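Local coordinates for putative ABC transporter, ATP-binding protein ComA (Streptococcus mutans, PDB 3K8U) that is the peptidase-family domain, family C39 of the papain-like clan CA, of a putative ABC transporter, at residues 88-91 and 92-95; 112-115 and 116-119; 120-124 and 125-129. All coordinates share one frame; numbering follows the deposited sequence.

Contact 1: 88-91 and 92-95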
ATOM      1  N   VAL A  88      -6.082  -5.291   0.868  1.00 12.27           N
ATOM      2  CA  VAL A  88      -6.185  -6.736   1.070  1.00 13.20           C
ATOM      3  C   VAL A  88      -6.969  -7.054   2.330  1.00 15.97           C
ATOM      4  O   VAL A  88      -6.825  -6.370   3.347  1.00 17.50           O
ATOM      5  CB  VAL A  88      -4.792  -7.409   1.162  1.00 13.87           C
ATOM      6  CG1 VAL A  88      -4.063  -7.299  -0.170  1.00 13.74           C
ATOM      7  CG2 VAL A  88      -3.956  -6.763   2.276  1.00 16.63           C
ATOM      8  N   ILE A  89      -7.828  -8.067   2.248  1.00 14.86           N
ATOM      9  CA  ILE A  89      -8.629  -8.478   3.397  1.00 19.66           C
ATOM     10  C   ILE A  89      -7.880  -9.607   4.103  1.00 22.46           C
ATOM     11  O   ILE A  89      -7.580 -10.633   3.499  1.00 22.32           O
ATOM     12  CB  ILE A  89     -10.029  -9.001   2.970  1.00 20.08           C
ATOM     13  CG1 ILE A  89     -10.729  -7.985   2.066  1.00 17.67           C
ATOM     14  CG2 ILE A  89     -10.882  -9.303   4.205  1.00 20.69           C
ATOM     15  CD1 ILE A  89     -11.059  -6.656   2.733  1.00 17.82           C
ATOM     16  N   LYS A  90      -7.533  -9.392   5.365  1.00 27.72           N
ATOM     17  CA  LYS A  90      -6.819 -10.409   6.129  1.00 31.85           C
ATOM     18  C   LYS A  90      -7.614 -10.737   7.379  1.00 34.29           C
ATOM     19  O   LYS A  90      -7.598  -9.982   8.353  1.00 34.76           O
ATOM     20  CB  LYS A  90      -5.415  -9.924   6.492  1.00 32.60           C
ATOM     21  CG  LYS A  90      -4.532  -9.651   5.287  1.00 33.12           C
ATOM     22  CD  LYS A  90      -3.096  -9.388   5.696  1.00 35.50           C
ATOM     23  CE  LYS A  90      -2.467 -10.609   6.341  1.00 36.22           C
ATOM     24  NZ  LYS A  90      -2.438 -11.783   5.429  1.00 38.94           N
ATOM     25  N   GLY A  91      -8.309 -11.870   7.345  1.00 36.75           N
ATOM     26  CA  GLY A  91      -9.130 -12.266   8.473  1.00 38.31           C
ATOM     27  C   GLY A  91     -10.236 -11.240   8.618  1.00 39.50           C
ATOM     28  O   GLY A  91     -10.886 -10.886   7.631  1.00 40.02           O
ATOM     29  N   LYS A  92     -10.422 -10.725   9.829  1.00 39.13           N
ATOM     30  CA  LYS A  92     -11.451  -9.722  10.073  1.00 40.28           C
ATOM     31  C   LYS A  92     -10.945  -8.303   9.811  1.00 39.39           C
ATOM     32  O   LYS A  92     -11.685  -7.334   9.987  1.00 40.93           O
ATOM     33  CB  LYS A  92     -12.006  -9.850  11.496  1.00 42.32           C
ATOM     34  CG  LYS A  92     -12.605 -11.222  11.796  1.00 45.20           C
ATOM     35  CD  LYS A  92     -13.519 -11.204  13.015  1.00 48.04           C
ATOM     36  CE  LYS A  92     -14.802 -10.428  12.737  1.00 49.55           C
ATOM     37  NZ  LYS A  92     -15.765 -10.503  13.874  1.00 50.63           N
ATOM     38  N   ARG A  93      -9.686  -8.187   9.395  1.00 37.46           N
ATOM     39  CA  ARG A  93      -9.087  -6.888   9.094  1.00 35.82           C
ATOM     40  C   ARG A  93      -9.581  -6.390   7.737  1.00 32.33           C
ATOM     41  O   ARG A  93      -9.115  -6.836   6.688  1.00 29.45           O
ATOM     42  CB  ARG A  93      -7.555  -6.974   9.123  1.00 36.20           C
ATOM     43  CG  ARG A  93      -6.971  -7.035  10.532  1.00 39.50           C
ATOM     44  CD  ARG A  93      -5.457  -7.195  10.519  1.00 41.28           C
ATOM     45  NE  ARG A  93      -5.050  -8.552  10.156  1.00 42.91           N
ATOM     46  CZ  ARG A  93      -3.799  -8.919   9.889  1.00 44.45           C
ATOM     47  NH1 ARG A  93      -2.810  -8.034   9.936  1.00 43.46           N
ATOM     48  NH2 ARG A  93      -3.534 -10.183   9.581  1.00 44.50           N
ATOM     49  N   LEU A  94     -10.550  -5.481   7.779  1.00 31.82           N
ATOM     50  CA  LEU A  94     -11.154  -4.914   6.577  1.00 30.05           C
ATOM     51  C   LEU A  94     -10.459  -3.668   6.034  1.00 29.01           C
ATOM     52  O   LEU A  94     -10.851  -3.149   4.988  1.00 28.18           O
ATOM     53  CB  LEU A  94     -12.633  -4.608   6.833  1.00 31.26           C
ATOM     54  CG  LEU A  94     -13.559  -5.809   7.035  1.00 32.29           C
ATOM     55  CD1 LEU A  94     -14.920  -5.341   7.526  1.00 32.68           C
ATOM     56  CD2 LEU A  94     -13.695  -6.591   5.734  1.00 32.52           C
ATOM     57  N   GLN A  95      -9.428  -3.197   6.734  1.00 26.86           N
ATOM     58  CA  GLN A  95      -8.684  -2.013   6.314  1.00 25.83           C
ATOM     59  C   GLN A  95      -7.169  -2.227   6.357  1.00 23.12           C
ATOM     60  O   GLN A  95      -6.426  -1.448   6.961  1.00 23.96           O
ATOM     61  CB  GLN A  95      -9.073  -0.793   7.162  1.00 30.34           C
ATOM     62  CG  GLN A  95     -10.532  -0.364   7.031  1.00 34.84           C
ATOM     63  CD  GLN A  95     -10.856   0.280   5.690  1.00 38.81           C
ATOM     64  OE1 GLN A  95     -10.142   0.096   4.699  1.00 41.73           O
ATOM     65  NE2 GLN A  95     -11.938   1.051   5.658  1.00 39.49           N
TER
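Lys90 and Arg93 face each other across a tight reversal of the chain as an antiparallel hydrogen-bonded pair, their CA atoms 5.1 Å apart. Arg93 N donates to Lys90 O at 2.9 Å. The return bond, from Lys90 N to Arg93 O, is longer at 3.3 Å. Gly91 and Lys92 form the corners of a type II' beta turn. Gly91 has phi 65° and psi -130°, a conformation with the positive phi that suits glycine. The turn makes a two-residue beta hairpin of strands 84-90 and 93-104, which are neighbours in the antiparallel sheet of this peptidase-family domain.

The side chains of Lys90 and Arg93 lie on the same face of the hairpin, alongside each other and pointing the same way. Lys90 CB sits over one face of the guanidinium, 3.6 Å from Arg93 NH2, and Lys90 CE comes to 3.4 Å from that nitrogen. A bend at chi3 (-75°) brings the Arg93 head group back over the lysine, where its NE makes a weak bond to Lys90 O. Lys90 NZ stays 4.6 Å from Arg93 NH2; its salt bridge to Glu130 probably offsets the proximity of like charges. Beside the strand pair, Ile89 CD1 meets Leu94 CD2 at 4.0 Å, with the two side chains slanting across each other.

Contact 2: 112-115 and 116-119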
ATOM      1  N   ASP A 112       4.270  -5.559   3.709  1.00 14.84           N
ATOM      2  CA  ASP A 112       3.178  -5.584   4.669  1.00 14.84           C
ATOM      3  C   ASP A 112       3.631  -4.830   5.923  1.00 13.89           C
ATOM      4  O   ASP A 112       4.549  -5.268   6.605  1.00 14.34           O
ATOM      5  CB  ASP A 112       2.834  -7.045   5.009  1.00 14.18           C
ATOM      6  CG  ASP A 112       1.696  -7.179   6.010  1.00 14.91           C
ATOM      7  OD1 ASP A 112       1.193  -6.158   6.521  1.00 15.74           O
ATOM      8  OD2 ASP A 112       1.302  -8.325   6.299  1.00 16.12           O
ATOM      9  N   PRO A 113       2.978  -3.696   6.246  1.00 15.27           N
ATOM     10  CA  PRO A 113       3.315  -2.883   7.425  1.00 14.51           C
ATOM     11  C   PRO A 113       3.357  -3.673   8.740  1.00 15.31           C
ATOM     12  O   PRO A 113       3.980  -3.230   9.706  1.00 15.56           O
ATOM     13  CB  PRO A 113       2.217  -1.824   7.429  1.00 13.93           C
ATOM     14  CG  PRO A 113       1.955  -1.630   5.954  1.00 14.50           C
ATOM     15  CD  PRO A 113       1.900  -3.058   5.468  1.00 14.35           C
ATOM     16  N   ASP A 114       2.673  -4.818   8.784  1.00 14.98           N
ATOM     17  CA  ASP A 114       2.678  -5.697   9.963  1.00 16.32           C
ATOM     18  C   ASP A 114       4.172  -5.926  10.241  1.00 15.88           C
ATOM     19  O   ASP A 114       4.883  -6.469   9.399  1.00 15.84           O
ATOM     20  CB  ASP A 114       1.982  -7.020   9.599  1.00 17.37           C
ATOM     21  CG  ASP A 114       1.992  -8.052  10.725  1.00 17.84           C
ATOM     22  OD1 ASP A 114       2.888  -8.039  11.598  1.00 15.88           O
ATOM     23  OD2 ASP A 114       1.107  -8.927  10.700  1.00 17.48           O
ATOM     24  N   PRO A 115       4.664  -5.497  11.422  1.00 17.08           N
ATOM     25  CA  PRO A 115       6.081  -5.659  11.768  1.00 17.60           C
ATOM     26  C   PRO A 115       6.624  -7.082  11.843  1.00 17.96           C
ATOM     27  O   PRO A 115       7.839  -7.274  11.834  1.00 17.84           O
ATOM     28  CB  PRO A 115       6.210  -4.890  13.086  1.00 17.29           C
ATOM     29  CG  PRO A 115       4.850  -4.991  13.687  1.00 18.71           C
ATOM     30  CD  PRO A 115       3.937  -4.793  12.491  1.00 15.31           C
ATOM     31  N   SER A 116       5.732  -8.069  11.873  1.00 16.73           N
ATOM     32  CA  SER A 116       6.143  -9.469  11.908  1.00 17.47           C
ATOM     33  C   SER A 116       6.198 -10.055  10.492  1.00 18.02           C
ATOM     34  O   SER A 116       6.542 -11.224  10.309  1.00 18.89           O
ATOM     35  CB  SER A 116       5.205 -10.296  12.801  1.00 19.99           C
ATOM     36  OG  SER A 116       3.917 -10.476  12.230  1.00 17.94           O
ATOM     37  N   VAL A 117       5.885  -9.230   9.492  1.00 16.18           N
ATOM     38  CA  VAL A 117       5.899  -9.666   8.096  1.00 16.08           C
ATOM     39  C   VAL A 117       6.843  -8.807   7.246  1.00 16.37           C
ATOM     40  O   VAL A 117       7.790  -9.318   6.646  1.00 16.74           O
ATOM     41  CB  VAL A 117       4.476  -9.628   7.472  1.00 16.55           C
ATOM     42  CG1 VAL A 117       4.511 -10.145   6.036  1.00 15.75           C
ATOM     43  CG2 VAL A 117       3.502 -10.457   8.304  1.00 14.73           C
ATOM     44  N   LYS A 118       6.560  -7.507   7.178  1.00 14.51           N
ATOM     45  CA  LYS A 118       7.374  -6.573   6.408  1.00 15.72           C
ATOM     46  C   LYS A 118       7.494  -6.943   4.924  1.00 14.88           C
ATOM     47  O   LYS A 118       6.518  -7.377   4.317  1.00 15.48           O
ATOM     48  CB  LYS A 118       8.757  -6.418   7.048  1.00 16.06           C
ATOM     49  CG  LYS A 118       8.735  -5.787   8.426  1.00 20.63           C
ATOM     50  CD  LYS A 118      10.164  -5.517   8.871  1.00 24.75           C
ATOM     51  CE  LYS A 118      10.224  -4.929  10.253  1.00 25.86           C
ATOM     52  NZ  LYS A 118      11.628  -4.564  10.574  1.00 26.36           N
ATOM     53  N   VAL A 119       8.686  -6.791   4.347  1.00 15.59           N
ATOM     54  CA  VAL A 119       8.884  -7.106   2.930  1.00 17.27           C
ATOM     55  C   VAL A 119       9.083  -8.603   2.730  1.00 18.38           C
ATOM     56  O   VAL A 119       9.979  -9.207   3.320  1.00 17.50           O
ATOM     57  CB  VAL A 119      10.075  -6.328   2.321  1.00 19.15           C
ATOM     58  CG1 VAL A 119      10.174  -6.605   0.822  1.00 18.25           C
ATOM     59  CG2 VAL A 119       9.911  -4.843   2.565  1.00 18.08           C
TER
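The Asp114 carboxylate meets Ser116 through a single oxygen, which takes both of the serine's donors. Ser116 OG donates to Asp114 OD1 at 2.7 Å from above the carboxylate plane, while Ser116 N reaches the same OD1 at 2.9 Å on its anti side, also tilted out of plane. Both arrive from the same face. The serine hydroxyl stands between its own N and carbonyl carbon (chi1 71°), which lets one residue offer both donors to one acceptor. Val117 crosses the aspartate at about a right angle, its CG2 lying 3.7 Å from Asp114 OD2. Val117 also slants across Asp112, its CB 3.6 Å from Asp112 OD2.

Backbone bonds close the loop around these groups. Asp114 O accepts two amides, Val117 N at 2.9 Å and Lys118 N at 3.0 Å, and Asp112 N donates to Lys118 O at 3.0 Å. Asp112 OD1 takes Asp114 N at 3.0 Å from above its carboxylate plane, an Asx turn, and is also hydrogen-bonded to His96 NE2. With Pro113 packed on Cys17, this placement of Asp112 beside His96 is consistent with the Cys-His-Asp site of clan CA peptidases.

Contact 3: 120-124 and 125-129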
ATOM      1  N   THR A 120       8.250  -9.194   1.878  1.00 18.09           N
ATOM      2  CA  THR A 120       8.319 -10.626   1.624  1.00 19.46           C
ATOM      3  C   THR A 120       7.775 -10.998   0.247  1.00 20.67           C
ATOM      4  O   THR A 120       7.185 -10.171  -0.445  1.00 20.28           O
ATOM      5  CB  THR A 120       7.511 -11.399   2.703  1.00 20.87           C
ATOM      6  OG1 THR A 120       7.642 -12.810   2.496  1.00 23.35           O
ATOM      7  CG2 THR A 120       6.029 -11.021   2.642  1.00 21.05           C
ATOM      8  N   ARG A 121       8.053 -12.229  -0.171  1.00 20.14           N
ATOM      9  CA  ARG A 121       7.548 -12.738  -1.435  1.00 22.42           C
ATOM     10  C   ARG A 121       6.238 -13.445  -1.100  1.00 21.19           C
ATOM     11  O   ARG A 121       6.130 -14.097  -0.059  1.00 22.38           O
ATOM     12  CB  ARG A 121       8.531 -13.735  -2.054  1.00 25.94           C
ATOM     13  CG  ARG A 121       9.763 -13.100  -2.662  1.00 32.04           C
ATOM     14  CD  ARG A 121      10.685 -14.157  -3.248  1.00 38.29           C
ATOM     15  NE  ARG A 121      11.732 -13.559  -4.069  1.00 44.11           N
ATOM     16  CZ  ARG A 121      11.707 -13.506  -5.398  1.00 46.43           C
ATOM     17  NH1 ARG A 121      10.685 -14.020  -6.074  1.00 47.53           N
ATOM     18  NH2 ARG A 121      12.705 -12.927  -6.054  1.00 48.45           N
ATOM     19  N   MET A 122       5.242 -13.286  -1.963  1.00 18.16           N
ATOM     20  CA  MET A 122       3.935 -13.906  -1.763  1.00 17.78           C
ATOM     21  C   MET A 122       3.485 -14.515  -3.085  1.00 16.33           C
ATOM     22  O   MET A 122       3.625 -13.892  -4.137  1.00 15.47           O
ATOM     23  CB  MET A 122       2.911 -12.855  -1.305  1.00 17.58           C
ATOM     24  CG  MET A 122       1.527 -13.418  -0.983  1.00 20.32           C
ATOM     25  SD  MET A 122       0.350 -12.175  -0.356  1.00 20.97           S
ATOM     26  CE  MET A 122       0.939 -11.986   1.346  1.00 23.60           C
ATOM     27  N   SER A 123       2.948 -15.731  -3.035  1.00 17.37           N
ATOM     28  CA  SER A 123       2.487 -16.384  -4.254  1.00 17.88           C
ATOM     29  C   SER A 123       1.334 -15.576  -4.837  1.00 18.28           C
ATOM     30  O   SER A 123       0.581 -14.930  -4.099  1.00 15.84           O
ATOM     31  CB  SER A 123       2.017 -17.813  -3.970  1.00 19.74           C
ATOM     32  OG  SER A 123       0.813 -17.822  -3.228  1.00 18.41           O
ATOM     33  N   LYS A 124       1.223 -15.578  -6.160  1.00 18.14           N
ATOM     34  CA  LYS A 124       0.145 -14.848  -6.820  1.00 19.83           C
ATOM     35  C   LYS A 124      -1.215 -15.400  -6.401  1.00 19.29           C
ATOM     36  O   LYS A 124      -2.182 -14.652  -6.298  1.00 17.76           O
ATOM     37  CB  LYS A 124       0.326 -14.882  -8.338  1.00 19.82           C
ATOM     38  CG  LYS A 124       1.472 -13.992  -8.808  1.00 21.59           C
ATOM     39  CD  LYS A 124       1.728 -14.091 -10.296  1.00 25.09           C
ATOM     40  CE  LYS A 124       2.826 -13.114 -10.696  1.00 28.03           C
ATOM     41  NZ  LYS A 124       3.347 -13.356 -12.063  1.00 29.59           N
ATOM     42  N   GLU A 125      -1.259 -16.696  -6.093  1.00 20.32           N
ATOM     43  CA  GLU A 125      -2.486 -17.369  -5.661  1.00 21.65           C
ATOM     44  C   GLU A 125      -2.968 -16.821  -4.321  1.00 20.09           C
ATOM     45  O   GLU A 125      -4.145 -16.504  -4.157  1.00 17.90           O
ATOM     46  CB  GLU A 125      -2.231 -18.868  -5.495  1.00 28.37           C
ATOM     47  CG  GLU A 125      -3.329 -19.758  -6.041  1.00 36.62           C
ATOM     48  CD  GLU A 125      -3.133 -20.092  -7.510  1.00 40.39           C
ATOM     49  OE1 GLU A 125      -3.431 -21.241  -7.903  1.00 43.24           O
ATOM     50  OE2 GLU A 125      -2.671 -19.213  -8.269  1.00 41.96           O
ATOM     51  N   ARG A 126      -2.054 -16.752  -3.355  1.00 18.66           N
ATOM     52  CA  ARG A 126      -2.357 -16.247  -2.016  1.00 17.37           C
ATOM     53  C   ARG A 126      -2.812 -14.794  -2.093  1.00 14.84           C
ATOM     54  O   ARG A 126      -3.818 -14.411  -1.489  1.00 13.27           O
ATOM     55  CB  ARG A 126      -1.112 -16.332  -1.127  1.00 21.02           C
ATOM     56  CG  ARG A 126      -1.295 -15.768   0.280  1.00 28.27           C
ATOM     57  CD  ARG A 126      -1.851 -16.805   1.236  1.00 36.72           C
ATOM     58  NE  ARG A 126      -0.910 -17.909   1.425  1.00 42.69           N
ATOM     59  CZ  ARG A 126      -0.947 -18.766   2.441  1.00 44.85           C
ATOM     60  NH1 ARG A 126      -1.880 -18.658   3.377  1.00 46.90           N
ATOM     61  NH2 ARG A 126      -0.045 -19.736   2.519  1.00 45.12           N
ATOM     62  N   PHE A 127      -2.048 -13.987  -2.823  1.00 13.61           N
ATOM     63  CA  PHE A 127      -2.361 -12.573  -2.985  1.00 14.03           C
ATOM     64  C   PHE A 127      -3.748 -12.385  -3.608  1.00 14.54           C
ATOM     65  O   PHE A 127      -4.552 -11.586  -3.128  1.00 11.82           O
ATOM     66  CB  PHE A 127      -1.308 -11.898  -3.854  1.00 15.23           C
ATOM     67  CG  PHE A 127      -1.545 -10.433  -4.054  1.00 14.31           C
ATOM     68  CD1 PHE A 127      -1.195  -9.522  -3.065  1.00 18.02           C
ATOM     69  CD2 PHE A 127      -2.118  -9.962  -5.231  1.00 15.05           C
ATOM     70  CE1 PHE A 127      -1.414  -8.159  -3.244  1.00 17.63           C
ATOM     71  CE2 PHE A 127      -2.340  -8.607  -5.419  1.00 13.17           C
ATOM     72  CZ  PHE A 127      -1.988  -7.702  -4.425  1.00 16.33           C
ATOM     73  N   GLN A 128      -4.008 -13.118  -4.685  1.00 13.82           N
ATOM     74  CA  GLN A 128      -5.296 -13.055  -5.379  1.00 14.48           C
ATOM     75  C   GLN A 128      -6.462 -13.340  -4.421  1.00 14.32           C
ATOM     76  O   GLN A 128      -7.532 -12.737  -4.531  1.00 14.75           O
ATOM     77  CB  GLN A 128      -5.292 -14.056  -6.539  1.00 13.70           C
ATOM     78  CG  GLN A 128      -6.527 -14.025  -7.429  1.00 15.57           C
ATOM     79  CD  GLN A 128      -6.362 -14.902  -8.657  1.00 15.65           C
ATOM     80  OE1 GLN A 128      -6.512 -14.439  -9.786  1.00 17.64           O
ATOM     81  NE2 GLN A 128      -6.029 -16.168  -8.442  1.00 13.52           N
ATOM     82  N   SER A 129      -6.242 -14.234  -3.457  1.00 16.46           N
ATOM     83  CA  SER A 129      -7.280 -14.577  -2.485  1.00 16.23           C
ATOM     84  C   SER A 129      -7.611 -13.444  -1.507  1.00 15.39           C
ATOM     85  O   SER A 129      -8.756 -13.312  -1.082  1.00 15.85           O
ATOM     86  CB  SER A 129      -6.894 -15.836  -1.699  1.00 20.83           C
ATOM     87  OG  SER A 129      -6.750 -16.956  -2.559  1.00 26.84           O
TER
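The Phe127 ring meets Met122 at its edge: the SD atom lies 5.4 Å from the ring centroid and 89° off the ring normal, a Met-aromatic contact made close to the ring plane. The sulfur sits at the base of the ring, 3.9 Å from Phe127 CB, with the two side chains crossing at about a right angle. The ring itself is buried; it meets the ring of Trp131 and packs among Val86, Val88, Tyr98 and Leu108, so the ring joins the helix to strands 84-90, 93-104 and 107-112. Along the methionine, Met122 CG also touches Arg126 CG at 3.9 Å, whereas the flat guanidinium of Arg126 bends away from the strand.

These contacts bridge a strand-to-helix junction, where strand 120-123 passes directly, without an intervening residue, into helix 124-130. The axes of 120-123 and 125-129 approach to 6.3 Å at an angle of 81°, close to perpendicular. Ser123 is the N-cap: with chi1 at 70° its OG swings round to accept from Arg126 N at 3.1 Å, satisfying an amide of the first turn. Ser123 O takes Phe127 N at 3.1 Å, and Lys124 O takes Gln128 N at 2.9 Å, continuing the helical pattern. The extended Lys124 chain ends with NZ hydrogen-bonded to Asn105 O.

The three contacts follow one another along the chain, all within the peptidase C39 domain, and their centres lie about 14 to 15 Å apart. Contact 1 is the turn between strands 84-90 and 93-104 of the antiparallel sheet; contact 2 is the loop leading from strand 107-112 to strand 120-123; contact 3 begins on strand 120-123, one of the two edge strands of the sheet in this chain, and passes into helix 124-130. Contacts 2 and 3 adjoin in sequence. Contact 1 touches both others by packing: Arg93 NH1 lies 4.1 Å from Asp114 OD2, and Val88 CG1 lies 4.1 Å from Phe127 CE1. The hairpin thus touches both the 112-119 loop and helix 124-130, bringing three successive pieces together beside one sheet.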